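Local coordinates for protein putative L-alanine-DL-glutamate epimerase (Burkholderia xenovorans, PDB 3GO2) that binds magnesium and probably acts as a racemase or epimerase of the mandelate racemase/muconate lactonizing enzyme family, at residues Phe22-Thr27 against Val32-Phe37; Ala161-Ile166 against Ile341-Ile346; Glu227-Ile232 against Val244-Tyr249. One frame throughout, in Å; residues are numbered along the deposited sequence.

How the interactions relate
Interaction 1 comes first along the chain and lies in the N-terminal domain, in the hairpin of the three-stranded antiparallel sheet. Interactions 2 and 3 both belong to the barrel domain, and interaction 3 is nested inside the chain loop that interaction 2 closes. Their centres are about 18 Å apart, and both reach the sheet that holds strands 161-168 and 243-245. They touch through the salt bridge from K163 NZ to E245 OE2, 2.7 Å. Interaction 1 is remote, with its centre about 27 Å from that of interaction 2 and about 37 Å from that of interaction 3. Interaction 1 thus lies within the smaller domain, while interactions 2 and 3 meet in the barrel domain beside a magnesium ion.

Interaction 1 of 3, residues Phe22-Thr27 against Val32-Phe37; sequences FVKLTT and VGWSEF
K24 and W34 face each other across the antiparallel hairpin of strands 19-27 and 32-37, part of the N-terminal domain of this enolase-superfamily protein. The lysine chain lies along the indole, and both leave the sheet together. K24 CB is 3.5 Å from W34 CZ3, and CG stands over the face of the six-membered ring, 3.9 Å from its centroid, as a CH-pi contact. The lysine reaches there with CG anti to the backbone N (chi1 -178°) and an extended chain beyond it. V32 CG1 shares that indole face and touches K24 CG at 3.7 Å.

F22 sits on the same side of the sheet. Its CB meets the edge of the W34 ring, and its ring lies alongside E36, with CE1 3.8 Å from E36 CG. The E36 carboxylate is turned 53° from the phenyl plane. V23 and S35 turn to the other side, toward helix 82-103. There S35 OG packs 3.3 Å from V23 CB and hydrogen-bonds to the carbonyl of A90. The F37 side chain is set roughly perpendicular to that of V23, with CE2 3.8 Å from V23 CG2.

Two hydrogen-bonded pairs, V23 with S35 and L25 with G33, tie the strands with four backbone bonds. L25 N to G33 O, at 2.8 Å, is the straightest of them at N-H (166°). The chemistry implies a division of labour: backbone bonds set the pairing, aliphatic and aromatic groups fill both faces, and the charged ends of K24 and E36 find partners beyond the hairpin, in E381 and in the backbone N-H groups of G322 and C325.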
ATOM      1  N   PHE A  22       3.926  36.181 -28.395  1.00 14.15           N
ATOM      2  CA  PHE A  22       4.273  35.299 -29.505  1.00 13.84           C
ATOM      3  C   PHE A  22       5.750  35.063 -29.561  1.00 14.71           C
ATOM      4  O   PHE A  22       6.526  35.956 -29.197  1.00 14.41           O
ATOM      5  CB  PHE A  22       3.815  35.904 -30.853  1.00 14.60           C
ATOM      6  CG  PHE A  22       2.394  36.304 -30.871  1.00 14.20           C
ATOM      7  CD1 PHE A  22       1.406  35.371 -31.106  1.00 15.45           C
ATOM      8  CD2 PHE A  22       2.013  37.610 -30.613  1.00 14.44           C
ATOM      9  CE1 PHE A  22       0.062  35.744 -31.081  1.00 14.91           C
ATOM     10  CE2 PHE A  22       0.677  37.982 -30.602  1.00 15.42           C
ATOM     11  CZ  PHE A  22      -0.288  37.055 -30.819  1.00 15.06           C
ATOM     12  N   VAL A  23       6.118  33.853 -29.982  1.00 13.34           N
ATOM     13  CA  VAL A  23       7.492  33.512 -30.399  1.00 13.66           C
ATOM     14  C   VAL A  23       7.523  33.472 -31.927  1.00 13.56           C
ATOM     15  O   VAL A  23       6.646  32.893 -32.563  1.00 14.73           O
ATOM     16  CB  VAL A  23       7.971  32.158 -29.855  1.00 13.72           C
ATOM     17  CG1 VAL A  23       9.380  31.804 -30.386  1.00 14.78           C
ATOM     18  CG2 VAL A  23       7.973  32.189 -28.322  1.00 14.55           C
ATOM     19  N   LYS A  24       8.546  34.105 -32.488  1.00 14.23           N
ATOM     20  CA  LYS A  24       8.788  34.155 -33.929  1.00 14.20           C
ATOM     21  C   LYS A  24      10.170  33.594 -34.193  1.00 13.89           C
ATOM     22  O   LYS A  24      11.174  34.174 -33.771  1.00 14.63           O
ATOM     23  CB  LYS A  24       8.736  35.597 -34.432  1.00 14.87           C
ATOM     24  CG  LYS A  24       8.941  35.688 -35.918  1.00 15.70           C
ATOM     25  CD  LYS A  24       9.085  37.126 -36.380  1.00 18.09           C
ATOM     26  CE  LYS A  24       9.069  37.202 -37.866  1.00 19.96           C
ATOM     27  NZ  LYS A  24       9.309  38.633 -38.305  1.00 21.75           N
ATOM     28  N   LEU A  25      10.229  32.466 -34.874  1.00 13.71           N
ATOM     29  CA  LEU A  25      11.476  31.757 -35.112  1.00 14.55           C
ATOM     30  C   LEU A  25      11.722  31.747 -36.611  1.00 14.91           C
ATOM     31  O   LEU A  25      10.848  31.354 -37.380  1.00 16.72           O
ATOM     32  CB  LEU A  25      11.346  30.320 -34.576  1.00 14.65           C
ATOM     33  CG  LEU A  25      12.527  29.374 -34.714  1.00 16.59           C
ATOM     34  CD1 LEU A  25      12.410  28.305 -33.590  1.00 18.68           C
ATOM     35  CD2 LEU A  25      12.648  28.745 -36.116  1.00 18.08           C
ATOM     36  N   THR A  26      12.911  32.167 -37.038  1.00 15.42           N
ATOM     37  CA  THR A  26      13.205  32.249 -38.477  1.00 15.57           C
ATOM     38  C   THR A  26      14.345  31.306 -38.805  1.00 16.17           C
ATOM     39  O   THR A  26      15.325  31.239 -38.057  1.00 17.37           O
ATOM     40  CB  THR A  26      13.619  33.720 -38.876  1.00 16.30           C
ATOM     41  OG1 THR A  26      12.579  34.636 -38.525  1.00 16.93           O
ATOM     42  CG2 THR A  26      13.892  33.835 -40.394  1.00 14.79           C
ATOM     43  N   THR A  27      14.232  30.592 -39.935  1.00 17.52           N
ATOM     44  CA  THR A  27      15.282  29.684 -40.391  1.00 18.30           C
ATOM     45  C   THR A  27      16.163  30.344 -41.470  1.00 19.99           C
ATOM     46  O   THR A  27      15.811  31.384 -42.025  1.00 19.74           O
ATOM     47  CB  THR A  27      14.687  28.390 -40.951  1.00 18.91           C
ATOM     48  OG1 THR A  27      14.126  28.619 -42.243  1.00 17.59           O
ATOM     49  CG2 THR A  27      13.569  27.872 -40.046  1.00 16.96           C
ATOM     50  N   VAL A  32       9.306  31.013 -41.335  1.00 16.06           N
ATOM     51  CA  VAL A  32       8.999  31.573 -40.030  1.00 15.95           C
ATOM     52  C   VAL A  32       8.021  30.662 -39.303  1.00 15.04           C
ATOM     53  O   VAL A  32       6.936  30.387 -39.815  1.00 16.55           O
ATOM     54  CB  VAL A  32       8.409  32.976 -40.125  1.00 16.26           C
ATOM     55  CG1 VAL A  32       8.014  33.502 -38.761  1.00 16.63           C
ATOM     56  CG2 VAL A  32       9.411  33.921 -40.825  1.00 16.95           C
ATOM     57  N   GLY A  33       8.440  30.181 -38.134  1.00 14.94           N
ATOM     58  CA  GLY A  33       7.581  29.419 -37.236  1.00 13.99           C
ATOM     59  C   GLY A  33       7.112  30.326 -36.100  1.00 14.51           C
ATOM     60  O   GLY A  33       7.887  31.133 -35.567  1.00 14.90           O
ATOM     61  N   TRP A  34       5.840  30.161 -35.733  1.00 13.54           N
ATOM     62  CA  TRP A  34       5.196  30.957 -34.705  1.00 13.52           C
ATOM     63  C   TRP A  34       4.580  30.100 -33.619  1.00 13.64           C
ATOM     64  O   TRP A  34       4.079  28.989 -33.881  1.00 13.49           O
ATOM     65  CB  TRP A  34       4.025  31.729 -35.309  1.00 14.13           C
ATOM     66  CG  TRP A  34       4.366  32.853 -36.246  1.00 15.52           C
ATOM     67  CD1 TRP A  34       4.349  32.821 -37.620  1.00 14.21           C
ATOM     68  CD2 TRP A  34       4.710  34.186 -35.882  1.00 16.02           C
ATOM     69  NE1 TRP A  34       4.666  34.053 -38.124  1.00 16.87           N
ATOM     70  CE2 TRP A  34       4.900  34.907 -37.075  1.00 15.20           C
ATOM     71  CE3 TRP A  34       4.894  34.838 -34.663  1.00 15.65           C
ATOM     72  CZ2 TRP A  34       5.248  36.245 -37.077  1.00 17.32           C
ATOM     73  CZ3 TRP A  34       5.243  36.174 -34.670  1.00 17.54           C
ATOM     74  CH2 TRP A  34       5.408  36.858 -35.873  1.00 17.97           C
ATOM     75  N   SER A  35       4.624  30.621 -32.403  1.00 13.18           N
ATOM     76  CA  SER A  35       3.740  30.129 -31.340  1.00 13.31           C
ATOM     77  C   SER A  35       3.141  31.295 -30.591  1.00 13.35           C
ATOM     78  O   SER A  35       3.544  32.451 -30.767  1.00 12.73           O
ATOM     79  CB  SER A  35       4.522  29.227 -30.369  1.00 13.29           C
ATOM     80  OG  SER A  35       5.454  29.993 -29.618  1.00 14.18           O
ATOM     81  N   GLU A  36       2.165  30.991 -29.753  1.00 13.98           N
ATOM     82  CA  GLU A  36       1.560  31.980 -28.869  1.00 14.20           C
ATOM     83  C   GLU A  36       1.772  31.463 -27.455  1.00 14.54           C
ATOM     84  O   GLU A  36       1.751  30.264 -27.248  1.00 14.89           O
ATOM     85  CB  GLU A  36       0.093  32.223 -29.205  1.00 15.22           C
ATOM     86  CG  GLU A  36      -0.582  33.246 -28.283  1.00 14.68           C
ATOM     87  CD  GLU A  36      -2.038  33.509 -28.633  1.00 17.35           C
ATOM     88  OE1 GLU A  36      -2.469  33.107 -29.716  1.00 15.47           O
ATOM     89  OE2 GLU A  36      -2.746  34.136 -27.798  1.00 17.09           O
ATOM     90  N   PHE A  37       2.083  32.353 -26.523  1.00 14.50           N
ATOM     91  CA  PHE A  37       2.207  32.009 -25.097  1.00 14.62           C
ATOM     92  C   PHE A  37       1.554  33.102 -24.235  1.00 14.99           C
ATOM     93  O   PHE A  37       1.071  34.100 -24.744  1.00 14.25           O
ATOM     94  CB  PHE A  37       3.671  31.743 -24.708  1.00 14.81           C
ATOM     95  CG  PHE A  37       4.580  32.945 -24.748  1.00 14.57           C
ATOM     96  CD1 PHE A  37       4.875  33.674 -23.587  1.00 15.24           C
ATOM     97  CD2 PHE A  37       5.157  33.341 -25.928  1.00 13.96           C
ATOM     98  CE1 PHE A  37       5.762  34.752 -23.622  1.00 15.89           C
ATOM     99  CE2 PHE A  37       6.013  34.438 -25.973  1.00 15.21           C
ATOM    100  CZ  PHE A  37       6.298  35.154 -24.821  1.00 15.95           C
TER

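Interaction 2 of 3, residues Ala161-Ile166 against Ile341-Ile346; sequences AIKTNI and IMETDI
This is a sparse, buried contact inside the barrel domain, made by two side-chain pairs between strand 161-168 and the segment around strand 342-344. One pair is charged. K163 NZ stands 3.6 Å from E343 OE2, a long salt bridge between side chains that approach at a slant. A water bridges the two groups: it accepts from K163 NZ at 2.8 Å and donates to E343 OE2 at 2.7 Å. K163 bends at chi3 (80°), while E343 stays extended, and this brings the amine to the carboxylate. The stronger partner of the amine is E245, and it also has a hydrogen bond to Y122 OH. E343 OE2 is hydrogen-bonded to S124 OG, and OE1 to the backbone N of N319. K163 belongs to the 2-oxoglutarate site known for this protein. The second pair is apolar, with A161 CB 4.3 Å from I341 CD1.

The two backbones stay well apart, because strand 118-123 runs between them. It pairs in parallel with 342-344, and its W123 has backbone bonds to A161 and K163. Strand 215-219 flanks 161-168 on its other side, and helix 193-210 covers I162 and T164.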
ATOM      1  N   ALA A 161     -21.991  22.450 -25.616  1.00 15.88           N
ATOM      2  CA  ALA A 161     -21.501  22.532 -24.229  1.00 15.76           C
ATOM      3  C   ALA A 161     -20.970  23.920 -23.919  1.00 15.54           C
ATOM      4  O   ALA A 161     -20.440  24.595 -24.799  1.00 16.34           O
ATOM      5  CB  ALA A 161     -20.438  21.483 -23.974  1.00 16.23           C
ATOM      6  N   ILE A 162     -21.144  24.353 -22.672  1.00 14.51           N
ATOM      7  CA  ILE A 162     -20.640  25.635 -22.189  1.00 14.13           C
ATOM      8  C   ILE A 162     -19.993  25.436 -20.823  1.00 14.38           C
ATOM      9  O   ILE A 162     -20.389  24.523 -20.095  1.00 14.68           O
ATOM     10  CB  ILE A 162     -21.783  26.709 -22.062  1.00 15.24           C
ATOM     11  CG1 ILE A 162     -22.877  26.250 -21.112  1.00 15.53           C
ATOM     12  CG2 ILE A 162     -22.373  27.009 -23.439  1.00 15.03           C
ATOM     13  CD1 ILE A 162     -24.045  27.246 -20.995  1.00 17.20           C
ATOM     14  N   LYS A 163     -19.017  26.284 -20.487  1.00 13.71           N
ATOM     15  CA  LYS A 163     -18.381  26.250 -19.182  1.00 13.58           C
ATOM     16  C   LYS A 163     -18.488  27.564 -18.457  1.00 14.22           C
ATOM     17  O   LYS A 163     -18.191  28.599 -19.023  1.00 14.94           O
ATOM     18  CB  LYS A 163     -16.919  25.866 -19.301  1.00 13.68           C
ATOM     19  CG  LYS A 163     -16.294  25.508 -17.951  1.00 13.93           C
ATOM     20  CD  LYS A 163     -14.903  24.840 -18.043  1.00 12.97           C
ATOM     21  CE  LYS A 163     -13.745  25.807 -18.272  1.00 13.75           C
ATOM     22  NZ  LYS A 163     -12.422  25.095 -18.436  1.00 15.59           N
ATOM     23  N   THR A 164     -18.900  27.515 -17.194  1.00 14.82           N
ATOM     24  CA  THR A 164     -18.942  28.705 -16.354  1.00 14.70           C
ATOM     25  C   THR A 164     -18.020  28.548 -15.138  1.00 15.27           C
ATOM     26  O   THR A 164     -17.398  27.501 -14.940  1.00 15.63           O
ATOM     27  CB  THR A 164     -20.396  29.037 -15.892  1.00 15.50           C
ATOM     28  OG1 THR A 164     -20.423  30.364 -15.359  1.00 15.35           O
ATOM     29  CG2 THR A 164     -20.941  27.997 -14.874  1.00 15.71           C
ATOM     30  N   ASN A 165     -17.961  29.597 -14.332  1.00 14.12           N
ATOM     31  CA  ASN A 165     -17.128  29.651 -13.120  1.00 15.44           C
ATOM     32  C   ASN A 165     -18.045  29.999 -11.932  1.00 15.99           C
ATOM     33  O   ASN A 165     -19.249  29.702 -11.972  1.00 16.15           O
ATOM     34  CB  ASN A 165     -16.010  30.655 -13.306  1.00 14.68           C
ATOM     35  CG  ASN A 165     -15.069  30.294 -14.449  1.00 14.87           C
ATOM     36  OD1 ASN A 165     -13.965  29.734 -14.225  1.00 19.58           O
ATOM     37  ND2 ASN A 165     -15.477  30.594 -15.664  1.00 13.07           N
ATOM     38  N   ILE A 166     -17.497  30.582 -10.878  1.00 16.22           N
ATOM     39  CA  ILE A 166     -18.262  30.858  -9.655  1.00 15.75           C
ATOM     40  C   ILE A 166     -18.612  32.348  -9.583  1.00 16.15           C
ATOM     41  O   ILE A 166     -17.712  33.208  -9.624  1.00 15.37           O
ATOM     42  CB  ILE A 166     -17.493  30.476  -8.371  1.00 15.98           C
ATOM     43  CG1 ILE A 166     -16.855  29.087  -8.493  1.00 17.33           C
ATOM     44  CG2 ILE A 166     -18.441  30.550  -7.126  1.00 16.76           C
ATOM     45  CD1 ILE A 166     -15.898  28.748  -7.346  1.00 16.32           C
ATOM     46  N   ILE A 341     -12.892  16.396 -25.424  1.00 13.38           N
ATOM     47  CA  ILE A 341     -13.548  17.605 -25.953  1.00 13.19           C
ATOM     48  C   ILE A 341     -12.458  18.676 -26.037  1.00 14.29           C
ATOM     49  O   ILE A 341     -11.393  18.492 -25.449  1.00 14.93           O
ATOM     50  CB  ILE A 341     -14.687  18.077 -25.029  1.00 13.43           C
ATOM     51  CG1 ILE A 341     -15.574  19.108 -25.712  1.00 13.64           C
ATOM     52  CG2 ILE A 341     -14.156  18.655 -23.715  1.00 13.09           C
ATOM     53  CD1 ILE A 341     -16.940  19.251 -25.013  1.00 13.88           C
ATOM     54  N   MET A 342     -12.701  19.778 -26.759  1.00 14.45           N
ATOM     55  CA  MET A 342     -11.746  20.901 -26.826  1.00 15.08           C
ATOM     56  C   MET A 342     -12.380  22.209 -26.343  1.00 15.16           C
ATOM     57  O   MET A 342     -13.464  22.598 -26.762  1.00 15.67           O
ATOM     58  CB  MET A 342     -11.147  21.102 -28.237  1.00 15.47           C
ATOM     59  CG  MET A 342     -10.207  22.341 -28.375  1.00 15.29           C
ATOM     60  SD  MET A 342      -9.252  22.256 -29.926  1.00 10.00           S
ATOM     61  CE  MET A 342      -8.993  24.060 -30.128  1.00 15.24           C
ATOM     62  N   GLU A 343     -11.693  22.872 -25.429  1.00 15.24           N
ATOM     63  CA  GLU A 343     -12.077  24.197 -24.974  1.00 13.84           C
ATOM     64  C   GLU A 343     -11.877  25.247 -26.048  1.00 14.34           C
ATOM     65  O   GLU A 343     -10.891  25.231 -26.739  1.00 14.07           O
ATOM     66  CB  GLU A 343     -11.180  24.586 -23.781  1.00 14.27           C
ATOM     67  CG  GLU A 343     -11.568  25.918 -23.141  1.00 13.25           C
ATOM     68  CD  GLU A 343     -10.716  26.273 -21.941  1.00 15.49           C
ATOM     69  OE1 GLU A 343      -9.593  25.726 -21.816  1.00 15.67           O
ATOM     70  OE2 GLU A 343     -11.184  27.103 -21.128  1.00 17.02           O
ATOM     71  N   THR A 344     -12.783  26.213 -26.140  1.00 13.75           N
ATOM     72  CA  THR A 344     -12.477  27.417 -26.916  1.00 14.00           C
ATOM     73  C   THR A 344     -13.320  28.569 -26.383  1.00 14.06           C
ATOM     74  O   THR A 344     -14.401  28.339 -25.852  1.00 14.15           O
ATOM     75  CB  THR A 344     -12.709  27.194 -28.435  1.00 14.16           C
ATOM     76  OG1 THR A 344     -12.019  28.191 -29.176  1.00 16.54           O
ATOM     77  CG2 THR A 344     -14.199  27.223 -28.785  1.00 13.61           C
ATOM     78  N   ASP A 345     -12.827  29.788 -26.525  1.00 15.04           N
ATOM     79  CA  ASP A 345     -13.622  30.982 -26.185  1.00 15.99           C
ATOM     80  C   ASP A 345     -14.297  31.433 -27.456  1.00 16.80           C
ATOM     81  O   ASP A 345     -13.648  31.662 -28.491  1.00 16.66           O
ATOM     82  CB  ASP A 345     -12.729  32.094 -25.624  1.00 16.29           C
ATOM     83  CG  ASP A 345     -12.260  31.813 -24.204  1.00 17.68           C
ATOM     84  OD1 ASP A 345     -12.980  31.127 -23.443  1.00 19.18           O
ATOM     85  OD2 ASP A 345     -11.182  32.321 -23.820  1.00 19.75           O
ATOM     86  N   ILE A 346     -15.612  31.562 -27.401  1.00 16.33           N
ATOM     87  CA  ILE A 346     -16.372  32.015 -28.558  1.00 16.72           C
ATOM     88  C   ILE A 346     -16.520  33.549 -28.529  1.00 17.46           C
ATOM     89  O   ILE A 346     -16.693  34.177 -29.588  1.00 17.45           O
ATOM     90  CB  ILE A 346     -17.723  31.251 -28.638  1.00 17.09           C
ATOM     91  CG1 ILE A 346     -17.491  29.775 -29.006  1.00 16.41           C
ATOM     92  CG2 ILE A 346     -18.667  31.890 -29.637  1.00 18.07           C
ATOM     93  CD1 ILE A 346     -16.697  29.533 -30.300  1.00 14.46           C
TER
HETATM   94  O   HOH W   1     -10.469  27.136 -18.538  1.00 22.54           O

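Interaction 3 of 3, residues Glu227-Ile232 against Val244-Tyr249; sequences EGYLKI and VEIDSY. With MG (magnesium ion), chain C.
Y229 and I246 pack helix 226-235 onto the end of strand 243-245, within a beta-alpha-beta unit of the enolase-superfamily barrel. The tight part is this one pair. I246 CG2 sits over one face of the Y229 ring, 3.5 Å from its centroid and only 15° off the ring normal, as a CH-pi contact. Its closest approach is 3.4 Å, to Y229 CZ. CG2 is anti to the backbone N of I246, while CG1 lies beside that N (chi1 -62°) and leads CD1 back to the other end of the ring. There CD1 is 3.7 Å from Y229 CD1. The isoleucine therefore covers the phenol lengthwise. V257 of helix 251-259 packs against both residues.

The phenol end is looser and wet. Y229 OH is 3.7 Å from D247 O. A water spans the gap, 2.8 Å from Y229 OH and 2.6 Å from D247 O. It lies in the plane of the tyrosine ring, at its edge. The hydroxyl also meets A224 N in a hydrogen bond.

The segment leaving the strand carries metal ligands. E245 binds one magnesium with D219 and E269. Further on, Y249 reaches a second magnesium, which the backbone O of T270 and that of P78 from a neighbouring subunit also bind. The ion is therefore held where two chains meet. It lies at the edge of the Y249 ring, in its plane, with two waters among its ligands, and Y249 OH binds it at 2.5 Å.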
ATOM      1  N   GLU A 227     -12.351  19.998   1.590  1.00 12.90           N
ATOM      2  CA  GLU A 227     -13.553  20.183   2.392  1.00 12.78           C
ATOM      3  C   GLU A 227     -14.628  20.951   1.630  1.00 12.46           C
ATOM      4  O   GLU A 227     -15.799  20.578   1.646  1.00 13.59           O
ATOM      5  CB  GLU A 227     -13.213  20.976   3.652  1.00 12.64           C
ATOM      6  CG  GLU A 227     -14.436  21.324   4.506  1.00 13.08           C
ATOM      7  CD  GLU A 227     -14.157  22.343   5.597  1.00 15.52           C
ATOM      8  OE1 GLU A 227     -13.048  22.937   5.643  1.00 15.71           O
ATOM      9  OE2 GLU A 227     -15.092  22.568   6.407  1.00 16.32           O
ATOM     10  N   GLY A 228     -14.221  22.062   1.035  1.00 11.93           N
ATOM     11  CA  GLY A 228     -15.169  22.961   0.341  1.00 12.49           C
ATOM     12  C   GLY A 228     -15.618  22.392  -0.989  1.00 12.57           C
ATOM     13  O   GLY A 228     -16.780  22.535  -1.352  1.00 12.92           O
ATOM     14  N   TYR A 229     -14.718  21.757  -1.736  1.00 13.14           N
ATOM     15  CA  TYR A 229     -15.126  21.066  -2.975  1.00 13.44           C
ATOM     16  C   TYR A 229     -16.210  20.028  -2.667  1.00 13.29           C
ATOM     17  O   TYR A 229     -17.200  19.932  -3.382  1.00 13.54           O
ATOM     18  CB  TYR A 229     -13.915  20.436  -3.692  1.00 13.33           C
ATOM     19  CG  TYR A 229     -12.864  21.424  -4.144  1.00 12.36           C
ATOM     20  CD1 TYR A 229     -13.169  22.413  -5.056  1.00 11.70           C
ATOM     21  CD2 TYR A 229     -11.532  21.327  -3.720  1.00 11.36           C
ATOM     22  CE1 TYR A 229     -12.218  23.312  -5.493  1.00 13.26           C
ATOM     23  CE2 TYR A 229     -10.570  22.213  -4.164  1.00 10.82           C
ATOM     24  CZ  TYR A 229     -10.920  23.215  -5.046  1.00 12.92           C
ATOM     25  OH  TYR A 229      -9.984  24.102  -5.515  1.00 13.76           O
ATOM     26  N   LEU A 230     -16.055  19.269  -1.586  1.00 13.03           N
ATOM     27  CA  LEU A 230     -17.072  18.282  -1.199  1.00 13.70           C
ATOM     28  C   LEU A 230     -18.401  18.973  -0.898  1.00 13.67           C
ATOM     29  O   LEU A 230     -19.461  18.503  -1.318  1.00 13.80           O
ATOM     30  CB  LEU A 230     -16.611  17.470   0.000  1.00 13.48           C
ATOM     31  CG  LEU A 230     -15.438  16.486  -0.215  1.00 13.42           C
ATOM     32  CD1 LEU A 230     -14.663  16.151   1.111  1.00 13.79           C
ATOM     33  CD2 LEU A 230     -15.935  15.211  -0.898  1.00 15.08           C
ATOM     34  N   LYS A 231     -18.338  20.115  -0.224  1.00 14.59           N
ATOM     35  CA  LYS A 231     -19.560  20.854   0.096  1.00 14.24           C
ATOM     36  C   LYS A 231     -20.273  21.276  -1.206  1.00 14.32           C
ATOM     37  O   LYS A 231     -21.512  21.196  -1.319  1.00 15.37           O
ATOM     38  CB  LYS A 231     -19.255  22.062   0.967  1.00 14.48           C
ATOM     39  CG  LYS A 231     -18.906  21.648   2.394  1.00 14.56           C
ATOM     40  CD  LYS A 231     -18.275  22.754   3.196  1.00 16.52           C
ATOM     41  CE  LYS A 231     -19.211  23.895   3.474  1.00 20.12           C
ATOM     42  NZ  LYS A 231     -20.024  23.711   4.683  1.00 22.06           N
ATOM     43  N   ILE A 232     -19.488  21.703  -2.187  1.00 13.72           N
ATOM     44  CA  ILE A 232     -20.030  22.128  -3.478  1.00 13.73           C
ATOM     45  C   ILE A 232     -20.645  20.959  -4.201  1.00 14.71           C
ATOM     46  O   ILE A 232     -21.785  21.049  -4.673  1.00 15.56           O
ATOM     47  CB  ILE A 232     -18.971  22.828  -4.351  1.00 14.03           C
ATOM     48  CG1 ILE A 232     -18.612  24.192  -3.739  1.00 13.66           C
ATOM     49  CG2 ILE A 232     -19.491  22.936  -5.818  1.00 13.62           C
ATOM     50  CD1 ILE A 232     -17.303  24.816  -4.298  1.00 13.46           C
ATOM     51  N   VAL A 244     -16.928  18.734 -13.356  1.00 12.24           N
ATOM     52  CA  VAL A 244     -16.560  19.750 -12.374  1.00 12.43           C
ATOM     53  C   VAL A 244     -15.029  19.754 -12.348  1.00 12.68           C
ATOM     54  O   VAL A 244     -14.376  18.737 -12.122  1.00 13.51           O
ATOM     55  CB  VAL A 244     -17.096  19.460 -10.978  1.00 13.09           C
ATOM     56  CG1 VAL A 244     -16.619  20.532  -9.994  1.00 14.33           C
ATOM     57  CG2 VAL A 244     -18.595  19.370 -11.004  1.00 15.21           C
ATOM     58  N   GLU A 245     -14.474  20.918 -12.652  1.00 12.59           N
ATOM     59  CA  GLU A 245     -13.051  21.104 -12.839  1.00 13.04           C
ATOM     60  C   GLU A 245     -12.427  21.713 -11.603  1.00 13.41           C
ATOM     61  O   GLU A 245     -12.857  22.784 -11.130  1.00 13.86           O
ATOM     62  CB  GLU A 245     -12.852  22.008 -14.056  1.00 13.31           C
ATOM     63  CG  GLU A 245     -11.463  22.199 -14.522  1.00 14.24           C
ATOM     64  CD  GLU A 245     -11.398  22.972 -15.869  1.00 17.95           C
ATOM     65  OE1 GLU A 245     -10.300  23.452 -16.202  1.00 18.40           O
ATOM     66  OE2 GLU A 245     -12.413  23.059 -16.604  1.00 17.42           O
ATOM     67  N   ILE A 246     -11.428  21.003 -11.069  1.00 12.90           N
ATOM     68  CA  ILE A 246     -10.785  21.367  -9.813  1.00 13.15           C
ATOM     69  C   ILE A 246      -9.278  21.251 -10.000  1.00 13.27           C
ATOM     70  O   ILE A 246      -8.789  20.163 -10.236  1.00 14.00           O
ATOM     71  CB  ILE A 246     -11.204  20.424  -8.678  1.00 13.28           C
ATOM     72  CG1 ILE A 246     -12.713  20.515  -8.414  1.00 14.67           C
ATOM     73  CG2 ILE A 246     -10.396  20.749  -7.380  1.00 13.13           C
ATOM     74  CD1 ILE A 246     -13.274  19.494  -7.406  1.00 14.65           C
ATOM     75  N   ASP A 247      -8.563  22.368  -9.897  1.00 13.51           N
ATOM     76  CA  ASP A 247      -7.112  22.361  -9.898  1.00 13.82           C
ATOM     77  C   ASP A 247      -6.633  22.164  -8.464  1.00 13.84           C
ATOM     78  O   ASP A 247      -7.170  22.742  -7.529  1.00 14.30           O
ATOM     79  CB  ASP A 247      -6.568  23.644 -10.505  1.00 14.29           C
ATOM     80  CG  ASP A 247      -6.942  23.779 -11.936  1.00 16.95           C
ATOM     81  OD1 ASP A 247      -6.579  22.879 -12.728  1.00 16.24           O
ATOM     82  OD2 ASP A 247      -7.619  24.773 -12.261  1.00 18.47           O
ATOM     83  N   SER A 248      -5.611  21.333  -8.305  1.00 13.99           N
ATOM     84  CA  SER A 248      -5.107  20.965  -6.993  1.00 13.67           C
ATOM     85  C   SER A 248      -3.684  20.491  -7.108  1.00 13.58           C
ATOM     86  O   SER A 248      -3.335  19.770  -8.066  1.00 13.45           O
ATOM     87  CB  SER A 248      -5.956  19.812  -6.445  1.00 14.68           C
ATOM     88  OG  SER A 248      -5.510  19.425  -5.155  1.00 15.23           O
ATOM     89  N   TYR A 249      -2.881  20.812  -6.086  1.00 13.10           N
ATOM     90  CA  TYR A 249      -1.559  20.247  -5.944  1.00 13.66           C
ATOM     91  C   TYR A 249      -1.518  19.127  -4.876  1.00 14.78           C
ATOM     92  O   TYR A 249      -0.446  18.762  -4.377  1.00 15.76           O
ATOM     93  CB  TYR A 249      -0.588  21.368  -5.617  1.00 14.31           C
ATOM     94  CG  TYR A 249      -0.415  22.350  -6.763  1.00 12.95           C
ATOM     95  CD1 TYR A 249      -0.086  21.898  -8.020  1.00 14.47           C
ATOM     96  CD2 TYR A 249      -0.566  23.729  -6.577  1.00 12.65           C
ATOM     97  CE1 TYR A 249       0.101  22.759  -9.074  1.00 15.88           C
ATOM     98  CE2 TYR A 249      -0.368  24.611  -7.644  1.00 12.83           C
ATOM     99  CZ  TYR A 249      -0.030  24.105  -8.885  1.00 13.95           C
ATOM    100  OH  TYR A 249       0.175  24.928  -9.968  1.00 13.25           O
TER
HETATM  101 MG    MG C 409       1.384  24.369 -12.030  1.00 16.25          MG
HETATM  102  O   HOH W   2      -7.360  23.203  -4.936  1.00 15.74           O
HETATM  103  O   HOH W   3       3.625  25.127 -12.068  1.00 16.17           O
HETATM  104  O   HOH W   4       2.601  22.280 -11.306  1.00 15.84           O